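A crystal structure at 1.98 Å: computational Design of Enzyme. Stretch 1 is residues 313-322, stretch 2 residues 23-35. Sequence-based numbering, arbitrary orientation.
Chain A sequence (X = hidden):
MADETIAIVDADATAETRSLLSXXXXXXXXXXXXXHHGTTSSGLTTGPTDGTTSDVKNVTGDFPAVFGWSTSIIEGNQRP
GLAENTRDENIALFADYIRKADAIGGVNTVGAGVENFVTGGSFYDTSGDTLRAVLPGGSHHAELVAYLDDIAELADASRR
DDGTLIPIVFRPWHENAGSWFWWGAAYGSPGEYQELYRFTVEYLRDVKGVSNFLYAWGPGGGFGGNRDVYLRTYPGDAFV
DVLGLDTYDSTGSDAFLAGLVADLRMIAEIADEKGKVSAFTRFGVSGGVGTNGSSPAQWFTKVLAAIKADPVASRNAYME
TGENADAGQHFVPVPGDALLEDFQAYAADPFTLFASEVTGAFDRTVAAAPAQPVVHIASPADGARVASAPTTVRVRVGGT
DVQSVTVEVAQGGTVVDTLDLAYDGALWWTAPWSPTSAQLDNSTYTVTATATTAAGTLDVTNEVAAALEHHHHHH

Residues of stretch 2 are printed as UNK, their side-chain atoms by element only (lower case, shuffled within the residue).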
ATOM      1  N   ALA A 313       2.281  -1.496  20.875  1.00 23.75           N
ATOM      2  CA  ALA A 313       2.754  -2.258  19.715  1.00 22.09           C
ATOM      3  C   ALA A 313       1.739  -3.323  19.270  1.00 23.01           C
ATOM      4  O   ALA A 313       1.680  -3.692  18.102  1.00 23.63           O
ATOM      5  CB  ALA A 313       4.099  -2.902  20.020  1.00 22.04           C
ATOM      6  N   SER A 314       0.952  -3.837  20.205  1.00 23.82           N
ATOM      7  CA  SER A 314      -0.067  -4.833  19.843  1.00 23.28           C
ATOM      8  C   SER A 314      -1.246  -4.200  19.086  1.00 27.10           C
ATOM      9  O   SER A 314      -2.079  -4.913  18.522  1.00 25.58           O
ATOM     10  CB  SER A 314      -0.563  -5.561  21.098  1.00 31.79           C
ATOM     11  OG  SER A 314      -1.236  -4.650  21.943  1.00 40.29           O
ATOM     12  N   ARG A 315      -1.310  -2.865  19.066  1.00 24.72           N
ATOM     13  CA  ARG A 315      -2.378  -2.160  18.329  1.00 23.23           C
ATOM     14  C   ARG A 315      -2.129  -2.121  16.814  1.00 27.87           C
ATOM     15  O   ARG A 315      -2.101  -1.062  16.177  1.00 24.71           O
ATOM     16  CB  ARG A 315      -2.664  -0.774  18.919  1.00 23.20           C
ATOM     17  CG  ARG A 315      -3.328  -0.863  20.310  1.00 27.01           C
ATOM     18  CD  ARG A 315      -3.617   0.526  20.922  1.00 25.43           C
ATOM     19  NE  ARG A 315      -4.403   1.336  20.001  1.00 26.05           N
ATOM     20  CZ  ARG A 315      -5.652   1.062  19.636  1.00 31.37           C
ATOM     21  NH1 ARG A 315      -6.285   0.002  20.135  1.00 32.60           N
ATOM     22  NH2 ARG A 315      -6.270   1.854  18.773  1.00 28.89           N
ATOM     23  N   ASN A 316      -1.985  -3.312  16.250  1.00 29.70           N
ATOM     24  CA  ASN A 316      -1.733  -3.479  14.828  1.00 29.32           C
ATOM     25  C   ASN A 316      -2.602  -4.583  14.219  1.00 29.47           C
ATOM     26  O   ASN A 316      -2.715  -5.671  14.770  1.00 24.75           O
ATOM     27  CB  ASN A 316      -0.242  -3.707  14.596  1.00 27.02           C
ATOM     28  CG  ASN A 316       0.526  -2.403  14.621  1.00 28.43           C
ATOM     29  OD1 ASN A 316       0.335  -1.566  13.745  1.00 25.32           O
ATOM     30  ND2 ASN A 316       1.351  -2.199  15.644  1.00 24.18           N
ATOM     31  N   ALA A 317      -3.224  -4.271  13.090  1.00 25.43           N
ATOM     32  CA  ALA A 317      -4.367  -5.038  12.592  1.00 25.38           C
ATOM     33  C   ALA A 317      -4.037  -6.377  11.945  1.00 19.09           C
ATOM     34  O   ALA A 317      -4.805  -7.327  12.068  1.00 23.94           O
ATOM     35  CB  ALA A 317      -5.176  -4.186  11.635  1.00 23.69           C
ATOM     36  N   TYR A 318      -2.920  -6.440  11.229  1.00 21.14           N
ATOM     37  CA  TYR A 318      -2.507  -7.682  10.578  1.00 24.86           C
ATOM     38  C   TYR A 318      -1.002  -7.752  10.377  1.00 22.58           C
ATOM     39  O   TYR A 318      -0.286  -6.758  10.562  1.00 21.20           O
ATOM     40  CB  TYR A 318      -3.259  -7.900   9.247  1.00 22.38           C
ATOM     41  CG  TYR A 318      -3.070  -6.827   8.175  1.00 23.41           C
ATOM     42  CD1 TYR A 318      -3.958  -5.756   8.071  1.00 23.69           C
ATOM     43  CD2 TYR A 318      -2.033  -6.911   7.242  1.00 21.64           C
ATOM     44  CE1 TYR A 318      -3.810  -4.784   7.090  1.00 21.57           C
ATOM     45  CE2 TYR A 318      -1.873  -5.930   6.234  1.00 19.86           C
ATOM     46  CZ  TYR A 318      -2.772  -4.877   6.168  1.00 24.82           C
ATOM     47  OH  TYR A 318      -2.628  -3.893   5.204  1.00 21.92           O
HETATM   48  N   MSE A 319      -0.524  -8.937  10.022  1.00 25.76           N
HETATM   49  CA  MSE A 319       0.889  -9.144   9.726  1.00 24.61           C
HETATM   50  C   MSE A 319       1.002 -10.245   8.674  1.00 22.63           C
HETATM   51  O   MSE A 319       0.581 -11.380   8.899  1.00 24.01           O
HETATM   52  CB  MSE A 319       1.643  -9.544  10.994  1.00 24.85           C
HETATM   53  CG  MSE A 319       1.110 -10.807  11.634  1.00 23.86           C
HETATM   54 SE   MSE A 319       1.802 -11.003  13.454  1.00 48.69          SE
HETATM   55  CE  MSE A 319       3.716 -11.167  13.069  1.00 30.09           C
ATOM     56  N   GLU A 320       1.564  -9.898   7.521  1.00 22.67           N
ATOM     57  CA  GLU A 320       1.602 -10.797   6.376  1.00 22.67           C
ATOM     58  C   GLU A 320       3.033 -11.259   6.116  1.00 20.68           C
ATOM     59  O   GLU A 320       3.966 -10.449   6.124  1.00 24.72           O
ATOM     60  CB  GLU A 320       1.053 -10.082   5.125  1.00 18.08           C
ATOM     61  CG  GLU A 320       0.988 -11.003   3.904  1.00 22.99           C
ATOM     62  CD  GLU A 320       0.803 -10.235   2.591  1.00 29.17           C
ATOM     63  OE1 GLU A 320       0.221  -9.126   2.605  1.00 24.52           O
ATOM     64  OE2 GLU A 320       1.225 -10.760   1.541  1.00 35.10           O
ATOM     65  N   THR A 321       3.219 -12.558   5.901  1.00 25.30           N
ATOM     66  CA  THR A 321       4.545 -13.077   5.569  1.00 22.81           C
ATOM     67  C   THR A 321       4.586 -13.566   4.117  1.00 29.01           C
ATOM     68  O   THR A 321       3.558 -13.617   3.440  1.00 24.55           O
ATOM     69  CB  THR A 321       5.020 -14.182   6.547  1.00 24.45           C
ATOM     70  OG1 THR A 321       6.456 -14.263   6.531  1.00 27.20           O
ATOM     71  CG2 THR A 321       4.436 -15.537   6.159  1.00 20.31           C
ATOM     72  N   GLY A 322       5.775 -13.929   3.650  1.00 26.20           N
ATOM     73  CA  GLY A 322       6.019 -14.062   2.224  1.00 28.13           C
ATOM     74  C   GLY A 322       5.532 -15.324   1.527  1.00 31.37           C
ATOM     75  O   GLY A 322       5.055 -16.277   2.152  1.00 29.72           O
ATOM     76  N   UNK A  23     -13.599  -2.410  10.700  1.00 28.54           N
ATOM     77  CA  UNK A  23     -13.240  -3.680  11.310  1.00 31.22           C
ATOM     78  C   UNK A  23     -11.743  -3.731  11.627  1.00 30.65           C
ATOM     79  O   UNK A  23     -11.348  -4.114  12.730  1.00 27.18           O
ATOM     80  c   UNK A  23     -11.847  -6.587  10.204  1.00 31.21           C
ATOM     81  c   UNK A  23     -13.032  -6.168  10.789  1.00 31.04           C
ATOM     82  c   UNK A  23     -13.627  -6.993  11.741  1.00 29.66           C
ATOM     83  c   UNK A  23     -11.274  -7.783  10.538  1.00 32.28           C
ATOM     84  c   UNK A  23     -13.057  -8.198  12.088  1.00 31.81           C
ATOM     85  c   UNK A  23     -13.654  -4.849  10.403  1.00 27.55           C
ATOM     86  c   UNK A  23     -11.879  -8.589  11.478  1.00 31.40           C
ATOM     87  o   UNK A  23     -11.288  -9.783  11.807  1.00 30.73           O
ATOM     88  N   UNK A  24     -10.914  -3.339  10.663  1.00 27.78           N
ATOM     89  CA  UNK A  24      -9.467  -3.370  10.862  1.00 25.90           C
ATOM     90  C   UNK A  24      -9.041  -2.463  12.025  1.00 30.10           C
ATOM     91  O   UNK A  24      -8.138  -2.807  12.779  1.00 31.07           O
ATOM     92  c   UNK A  24      -8.736  -3.001   9.566  1.00 23.04           C
ATOM     93  c   UNK A  24      -8.369  -3.485   7.084  1.00 23.65           C
ATOM     94  c   UNK A  24      -8.223  -5.352   8.822  1.00 23.91           C
ATOM     95  c   UNK A  24      -8.901  -4.030   8.434  1.00 25.14           C
ATOM     96  N   UNK A  25      -9.685  -1.309  12.186  1.00 28.47           N
ATOM     97  CA  UNK A  25      -9.351  -0.451  13.326  1.00 22.03           C
ATOM     98  C   UNK A  25      -9.792  -1.125  14.627  1.00 27.66           C
ATOM     99  O   UNK A  25      -9.069  -1.121  15.616  1.00 27.28           O
ATOM    100  o   UNK A  25      -8.216   1.904  14.480  1.00 30.64           O
ATOM    101  c   UNK A  25      -9.437   1.945  14.189  1.00 37.68           C
ATOM    102  c   UNK A  25     -10.002   0.931  13.195  1.00 24.27           C
ATOM    103  o   UNK A  25     -10.220   2.781  14.686  1.00 38.15           O
ATOM    104  N   UNK A  26     -10.983  -1.716  14.609  1.00 32.83           N
ATOM    105  CA  UNK A  26     -11.558  -2.317  15.802  1.00 29.75           C
ATOM    106  C   UNK A  26     -10.807  -3.520  16.331  1.00 31.30           C
ATOM    107  O   UNK A  26     -10.819  -3.784  17.535  1.00 28.54           O
ATOM    108  N   UNK A  27     -10.141  -4.256  15.444  1.00 23.19           N
ATOM    109  CA  UNK A  27      -9.413  -5.440  15.879  1.00 28.78           C
ATOM    110  C   UNK A  27      -8.093  -5.090  16.576  1.00 27.03           C
ATOM    111  O   UNK A  27      -7.555  -5.889  17.338  1.00 28.90           O
ATOM    112  c   UNK A  27      -9.172  -6.422  14.698  1.00 36.13           C
ATOM    113  c   UNK A  27      -7.936  -6.012  13.905  1.00 32.45           C
ATOM    114  c   UNK A  27      -9.039  -7.838  15.202  1.00 44.64           C
ATOM    115  N   UNK A  28      -7.577  -3.890  16.326  1.00 24.82           N
ATOM    116  CA  UNK A  28      -6.268  -3.515  16.854  1.00 24.41           C
ATOM    117  C   UNK A  28      -6.181  -3.673  18.369  1.00 33.37           C
ATOM    118  O   UNK A  28      -6.964  -3.080  19.107  1.00 28.99           O
ATOM    119  c   UNK A  28      -5.836  -1.978  14.876  1.00 25.94           C
ATOM    120  n   UNK A  28      -5.488   2.121  15.345  1.00 26.88           N
ATOM    121  c   UNK A  28      -5.685  -0.547  14.406  1.00 25.48           C
ATOM    122  n   UNK A  28      -3.297   1.764  15.964  1.00 27.53           N
ATOM    123  c   UNK A  28      -5.909  -2.091  16.408  1.00 25.30           C
ATOM    124  n   UNK A  28      -4.497   0.061  14.992  1.00 27.28           N
ATOM    125  c   UNK A  28      -4.430   1.317  15.430  1.00 29.76           C
ATOM    126  N   UNK A  29      -5.239  -4.498  18.822  1.00 28.70           N
ATOM    127  CA  UNK A  29      -5.080  -4.779  20.238  1.00 31.91           C
ATOM    128  C   UNK A  29      -5.875  -5.977  20.734  1.00 29.43           C
ATOM    129  O   UNK A  29      -5.612  -6.485  21.815  1.00 34.12           O
ATOM    130  N   UNK A  30      -6.852  -6.428  19.949  1.00 29.62           N
ATOM    131  CA  UNK A  30      -7.681  -7.573  20.335  1.00 35.62           C
ATOM    132  C   UNK A  30      -7.136  -8.865  19.726  1.00 32.49           C
ATOM    133  O   UNK A  30      -7.103  -9.899  20.367  1.00 29.48           O
ATOM    134  o   UNK A  30     -10.257  -7.281  22.608  1.00 76.61           O
ATOM    135  o   UNK A  30      -9.314  -5.298  22.729  1.00 75.03           O
ATOM    136  c   UNK A  30      -9.794  -6.251  22.071  1.00 68.92           C
ATOM    137  c   UNK A  30      -9.803  -6.161  20.556  1.00 48.74           C
ATOM    138  c   UNK A  30      -9.134  -7.364  19.898  1.00 36.31           C
ATOM    139  N   UNK A  31      -6.715  -8.784  18.473  1.00 25.64           N
ATOM    140  CA  UNK A  31      -6.086  -9.895  17.792  1.00 27.72           C
ATOM    141  C   UNK A  31      -5.452  -9.375  16.520  1.00 27.40           C
ATOM    142  O   UNK A  31      -5.829  -8.315  16.021  1.00 24.69           O
ATOM    143  N   UNK A  32      -4.478 -10.105  15.995  1.00 25.88           N
ATOM    144  CA  UNK A  32      -3.795  -9.647  14.797  1.00 26.38           C
ATOM    145  C   UNK A  32      -3.977 -10.691  13.688  1.00 29.73           C
ATOM    146  O   UNK A  32      -3.659 -11.871  13.870  1.00 26.17           O
ATOM    147  c   UNK A  32      -1.649  -8.646  13.880  1.00 24.48           C
ATOM    148  c   UNK A  32      -2.313  -9.327  15.090  1.00 23.38           C
ATOM    149  c   UNK A  32      -0.332  -7.937  14.223  1.00 23.16           C
ATOM    150  c   UNK A  32      -1.568 -10.590  15.519  1.00 24.70           C
ATOM    151  N   UNK A  33      -4.543 -10.268  12.561  1.00 22.33           N
ATOM    152  CA  UNK A  33      -4.806 -11.203  11.475  1.00 22.68           C
ATOM    153  C   UNK A  33      -3.491 -11.666  10.850  1.00 25.20           C
ATOM    154  O   UNK A  33      -2.657 -10.849  10.443  1.00 23.30           O
ATOM    155  c   UNK A  33      -5.669 -10.580  10.365  1.00 24.57           C
ATOM    156  c   UNK A  33      -7.548  -9.702  11.896  1.00 28.02           C
ATOM    157  c   UNK A  33      -6.950  -9.742  10.518  1.00 34.81           C
ATOM    158  c   UNK A  33      -7.994 -10.142   9.483  1.00 33.99           C
ATOM    159  N   UNK A  34      -3.311 -12.976  10.756  1.00 24.54           N
ATOM    160  CA  UNK A  34      -2.158 -13.510  10.048  1.00 26.02           C
ATOM    161  C   UNK A  34      -2.417 -13.532   8.543  1.00 24.63           C
ATOM    162  O   UNK A  34      -3.449 -14.024   8.088  1.00 24.44           O
ATOM    163  c   UNK A  34       0.550 -15.157   9.705  1.00 21.18           C
ATOM    164  c   UNK A  34       1.516 -15.746   8.901  1.00 18.96           C
ATOM    165  c   UNK A  34      -1.123 -16.581   8.736  1.00 24.65           C
ATOM    166  c   UNK A  34      -1.812 -14.932  10.509  1.00 22.60           C
ATOM    167  c   UNK A  34      -0.772 -15.584   9.646  1.00 22.73           C
ATOM    168  c   UNK A  34       1.148 -16.773   8.008  1.00 23.80           C
ATOM    169  c   UNK A  34      -0.167 -17.178   7.925  1.00 22.71           C
ATOM    170  N   UNK A  35      -1.473 -13.001   7.779  1.00 22.84           N
ATOM    171  CA  UNK A  35      -1.583 -12.984   6.328  1.00 23.57           C
ATOM    172  C   UNK A  35      -0.460 -13.745   5.646  1.00 24.51           C
ATOM    173  O   UNK A  35       0.637 -13.897   6.197  1.00 23.16           O
TER
HETATM  174  O   HOH W   1      -8.960  -1.010  18.556  1.00 34.81           O
HETATM  175  O   HOH W   2      -4.279  -6.345  17.061  1.00 27.38           O
HETATM  176  O   HOH W   3      -3.504  -5.514  23.488  1.00 41.08           O

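Position 23 carries one carbon and then a six-carbon ring bearing an oxygen, and it does not touch stretch 1: Tyr23, in the helix. Position 24 has four carbons forked at the second, with one carbon near the Tyr318 ring and another near Ala317 CB, which makes it Leu24; its CD2 lies 4.3 Å from Tyr318 CD1, and its CB is 4.3 Å from Ala317 CB. Position 25 shows two carbons, the second holding two oxygens; its CA-to-CB bond points away, though the carboxylate end comes nearer, still without contact: Asp25. Position 26 has no side-chain atoms and is exposed, so Gly26.

Position 27 has three carbons, one carrying the other two, and packs on Ala317: Val27, with CG1 4.0 Å from Ala317 CB. At position 28 three carbons lead to a nitrogen and then to a carbon with two more nitrogens, a guanidinium reaching the carbonyl of Arg315. This is Arg28. NE and NH2 both donate to Arg315 O, at 2.9 and 3.1 Å, while NH1 forms a salt bridge to Asp25 OD1 at 2.9 Å. Arg315 NH2 sits over one face of this guanidinium, 3.5 Å from Arg28 NH1, like charge near like charge.

Position 29 is bare. Phi/psi of 91/-16 would jam a CB against the preceding carbonyl, so the backbone alone calls for Gly29; its N makes a weak hydrogen bond to Ser314 O at 3.2 Å. Position 30, three carbons ending in two oxygens, faces away and touches nothing across: Glu30. Position 31 has no side chain, hence Gly31, whose O lies 2.7 Å from the O of water 2, itself 2.9 Å from Asn316 O.

Position 32 has four carbons forked at the first, one arm two carbons long and ending at the selenium of selenomethionine Met319: Ile32. Its CD1 meets Met319 SE at 3.8 Å. Position 33, four carbons forked at the second, packs beside Tyr318 CB and is Leu33, its CB 3.8 Å from Tyr318 CB. Position 34 is one carbon and a plain six-carbon ring whose tip nears the Thr321 methyl: Phe34, with CZ 4.0 Å from Thr321 CG2. Position 35 lacks a side chain: Gly35. An ideal CB there would come within 3.1 Å of Glu320 CB, a tight fit.

The contact works as a parallel strand pair with a polar clasp before it. Leu33 N to Ala317 O (3.0 Å), Met319 N to Leu33 O (2.9 Å), Gly35 N to Met319 O (2.8 Å) and Thr321 N to Gly35 O (2.9 Å) alternate direction and fix the register. Ala317 packs against the helix, and Arg28 holds the incoming loop by its carbonyl. The rule to read is economy: backbone bonds set alignment, and at Gly35, where CA is 3.9 Å from Glu320 CA, the absent side chain avoids a tight fit.

Stretch 2, residues 23-35: YLDGVRGEGILFG
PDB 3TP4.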